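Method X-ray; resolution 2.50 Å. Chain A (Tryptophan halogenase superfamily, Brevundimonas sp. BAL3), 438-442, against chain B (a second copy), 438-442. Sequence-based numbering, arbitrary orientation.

Chain A, residues 438-442: VRYRW
Chain B 438-442: VRYRW

The contact between the two copies is built around an arginine meeting its own counterpart, with no hydrogen bond or salt bridge crossing between the stretches. R441(A) and R441(B) approach through the aliphatic parts of their side chains, CG of R441(A) lying 3.5 Å from CG of R441(B), and their CA atoms, 6.6 Å apart, set the register. Two like-charged residues can pack this closely because methylene groups meet at the center while the guanidinium groups diverge, each CD packing against the backbone of the other chain.

Neither stretch forms a regular helix or strand. Both are extended from residue 438 to 441, with phi/psi near -77/131 at V438, -118/116 at R439, -100/174 at Y440 and -77/149 at R441, before W442 turns to positive phi, 74/27 in chain A and 74/28 in chain B. The close agreement of these values between the copies, together with the reciprocal contacts, gives the pair an approximately twofold arrangement, and the two stretches run nearly antiparallel.

The CA-to-CB bond of each R441 points toward the other stretch. Both side chains adopt m, t, m for chi1 to chi3, with angles of -51°, 168° and -69° in chain A and -51°, 167° and -68° in chain B; chi4 is 151° and 148°. Chi1 and chi2 place CD of R441(A) 3.4 Å from O of R439(B) and 4.0 Å from CA of Y440(B); chi3 turns the chain beyond CD. In return, CD of R441(B) lies 3.5 Å from O of R439(A) and 3.9 Å from CA of Y440(A). The R439 carbonyl oxygen lies at the edge of the opposing R441 guanidinium, near its plane, but the R441 atom closest to it is CD, and no hydrogen bond forms. NE of each arginine is hydrogen-bonded elsewhere in the structure.

The CA-to-CB bonds of Y440 point away from the partner, with chi1 at -58° in both copies and chi2 at -67° in chain A and -66° in chain B. Their rings still border the guanidinium groups: CD1 of Y440(A) is 4.2 Å from NH1 of R441(B), and NH1 of R441(A) is 4.3 Å from CD1 of Y440(B). The approach is oblique in both cases.

R439 sets out sideways with chi1 m, chi2 t and chi3 between wells, at -146° in chain A and -144° in chain B, and contributes its carbonyl to the close contacts. V438 (chi1 t) and W442 (chi1 m, chi2 113°) also start sideways and remain beyond contact distance. The buried surface, 297 Å² over both sides, is thus concentrated on the two R441 residues, with 80 and 78 Å² covered.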

# COMPACT_ATOMS: atom_id res chain seq x y z
N VAL A 438 2.79 -5.14 -11.08
CA VAL A 438 1.39 -4.92 -10.74
C VAL A 438 1.29 -5.12 -9.22
O VAL A 438 1.79 -6.11 -8.67
CB VAL A 438 0.43 -5.86 -11.50
CG1 VAL A 438 -1.00 -5.66 -11.05
CG2 VAL A 438 0.53 -5.61 -13.00
N ARG A 439 0.65 -4.18 -8.55
CA ARG A 439 0.55 -4.23 -7.10
C ARG A 439 -0.90 -4.33 -6.69
O ARG A 439 -1.70 -3.45 -6.99
CB ARG A 439 1.25 -3.03 -6.46
CG ARG A 439 2.78 -3.09 -6.57
CD ARG A 439 3.49 -2.14 -5.60
NE ARG A 439 4.73 -1.59 -6.16
CZ ARG A 439 5.74 -1.05 -5.47
NH1 ARG A 439 5.70 -0.95 -4.13
NH2 ARG A 439 6.82 -0.59 -6.13
N TYR A 440 -1.25 -5.44 -6.06
CA TYR A 440 -2.56 -5.62 -5.48
C TYR A 440 -2.46 -5.38 -3.97
O TYR A 440 -1.36 -5.19 -3.41
CB TYR A 440 -3.08 -7.02 -5.80
CG TYR A 440 -3.16 -7.37 -7.27
CD1 TYR A 440 -4.08 -6.72 -8.13
CD2 TYR A 440 -2.34 -8.36 -7.84
CE1 TYR A 440 -4.15 -7.03 -9.50
CE2 TYR A 440 -2.41 -8.70 -9.20
CZ TYR A 440 -3.32 -8.04 -10.02
OH TYR A 440 -3.39 -8.39 -11.35
N ARG A 441 -3.60 -5.39 -3.30
CA ARG A 441 -3.62 -5.28 -1.83
C ARG A 441 -3.23 -6.64 -1.24
O ARG A 441 -3.49 -7.69 -1.84
CB ARG A 441 -5.00 -4.87 -1.28
CG ARG A 441 -5.64 -3.64 -1.93
CD ARG A 441 -7.11 -3.50 -1.54
NE ARG A 441 -7.99 -4.53 -2.12
CZ ARG A 441 -9.13 -4.98 -1.56
NH1 ARG A 441 -9.55 -4.51 -0.37
NH2 ARG A 441 -9.85 -5.94 -2.17
N TRP A 442 -2.59 -6.59 -0.08
CA TRP A 442 -2.35 -7.77 0.78
C TRP A 442 -1.27 -8.75 0.28
O TRP A 442 -1.29 -9.94 0.62
CB TRP A 442 -3.69 -8.48 1.11
CG TRP A 442 -4.72 -7.52 1.68
CD1 TRP A 442 -5.90 -7.11 1.10
CD2 TRP A 442 -4.60 -6.82 2.91
NE1 TRP A 442 -6.53 -6.21 1.92
CE2 TRP A 442 -5.75 -6.01 3.04
CE3 TRP A 442 -3.64 -6.81 3.93
CZ2 TRP A 442 -5.96 -5.17 4.15
CZ3 TRP A 442 -3.85 -6.00 5.05
CH2 TRP A 442 -5.01 -5.19 5.15
N VAL B 438 -11.07 1.00 5.86
CA VAL B 438 -10.99 0.13 4.69
C VAL B 438 -9.98 0.80 3.76
O VAL B 438 -10.04 2.01 3.50
CB VAL B 438 -12.37 -0.03 3.99
CG1 VAL B 438 -12.23 -0.82 2.70
CG2 VAL B 438 -13.37 -0.68 4.94
N ARG B 439 -9.03 0.01 3.28
CA ARG B 439 -7.97 0.54 2.45
C ARG B 439 -8.05 -0.11 1.07
O ARG B 439 -7.94 -1.33 0.92
CB ARG B 439 -6.61 0.31 3.12
CG ARG B 439 -6.39 1.26 4.30
CD ARG B 439 -5.03 1.10 4.99
NE ARG B 439 -5.14 1.32 6.44
CZ ARG B 439 -4.17 1.75 7.26
NH1 ARG B 439 -2.95 2.03 6.80
NH2 ARG B 439 -4.43 1.91 8.56
N TYR B 440 -8.29 0.73 0.07
CA TYR B 440 -8.23 0.31 -1.31
C TYR B 440 -6.89 0.75 -1.90
O TYR B 440 -6.10 1.46 -1.26
CB TYR B 440 -9.41 0.90 -2.07
CG TYR B 440 -10.80 0.53 -1.51
CD1 TYR B 440 -11.28 -0.78 -1.54
CD2 TYR B 440 -11.64 1.52 -0.96
CE1 TYR B 440 -12.54 -1.11 -1.04
CE2 TYR B 440 -12.92 1.20 -0.48
CZ TYR B 440 -13.36 -0.12 -0.53
OH TYR B 440 -14.61 -0.42 -0.03
N ARG B 441 -6.61 0.32 -3.12
CA ARG B 441 -5.39 0.76 -3.83
C ARG B 441 -5.65 2.18 -4.35
O ARG B 441 -6.81 2.54 -4.67
CB ARG B 441 -5.02 -0.16 -5.01
CG ARG B 441 -4.95 -1.65 -4.70
CD ARG B 441 -4.89 -2.50 -5.97
NE ARG B 441 -6.13 -2.50 -6.78
CZ ARG B 441 -6.19 -2.62 -8.12
NH1 ARG B 441 -5.09 -2.75 -8.86
NH2 ARG B 441 -7.37 -2.60 -8.73
N TRP B 442 -4.57 2.96 -4.41
CA TRP B 442 -4.54 4.25 -5.13
C TRP B 442 -5.29 5.41 -4.44
O TRP B 442 -5.73 6.35 -5.09
CB TRP B 442 -4.99 4.07 -6.61
CG TRP B 442 -4.19 3.00 -7.30
CD1 TRP B 442 -4.64 1.78 -7.77
CD2 TRP B 442 -2.80 3.04 -7.57
NE1 TRP B 442 -3.60 1.08 -8.33
CE2 TRP B 442 -2.46 1.83 -8.22
CE3 TRP B 442 -1.79 4.00 -7.34
CZ2 TRP B 442 -1.15 1.54 -8.61
CZ3 TRP B 442 -0.49 3.73 -7.74
CH2 TRP B 442 -0.18 2.50 -8.38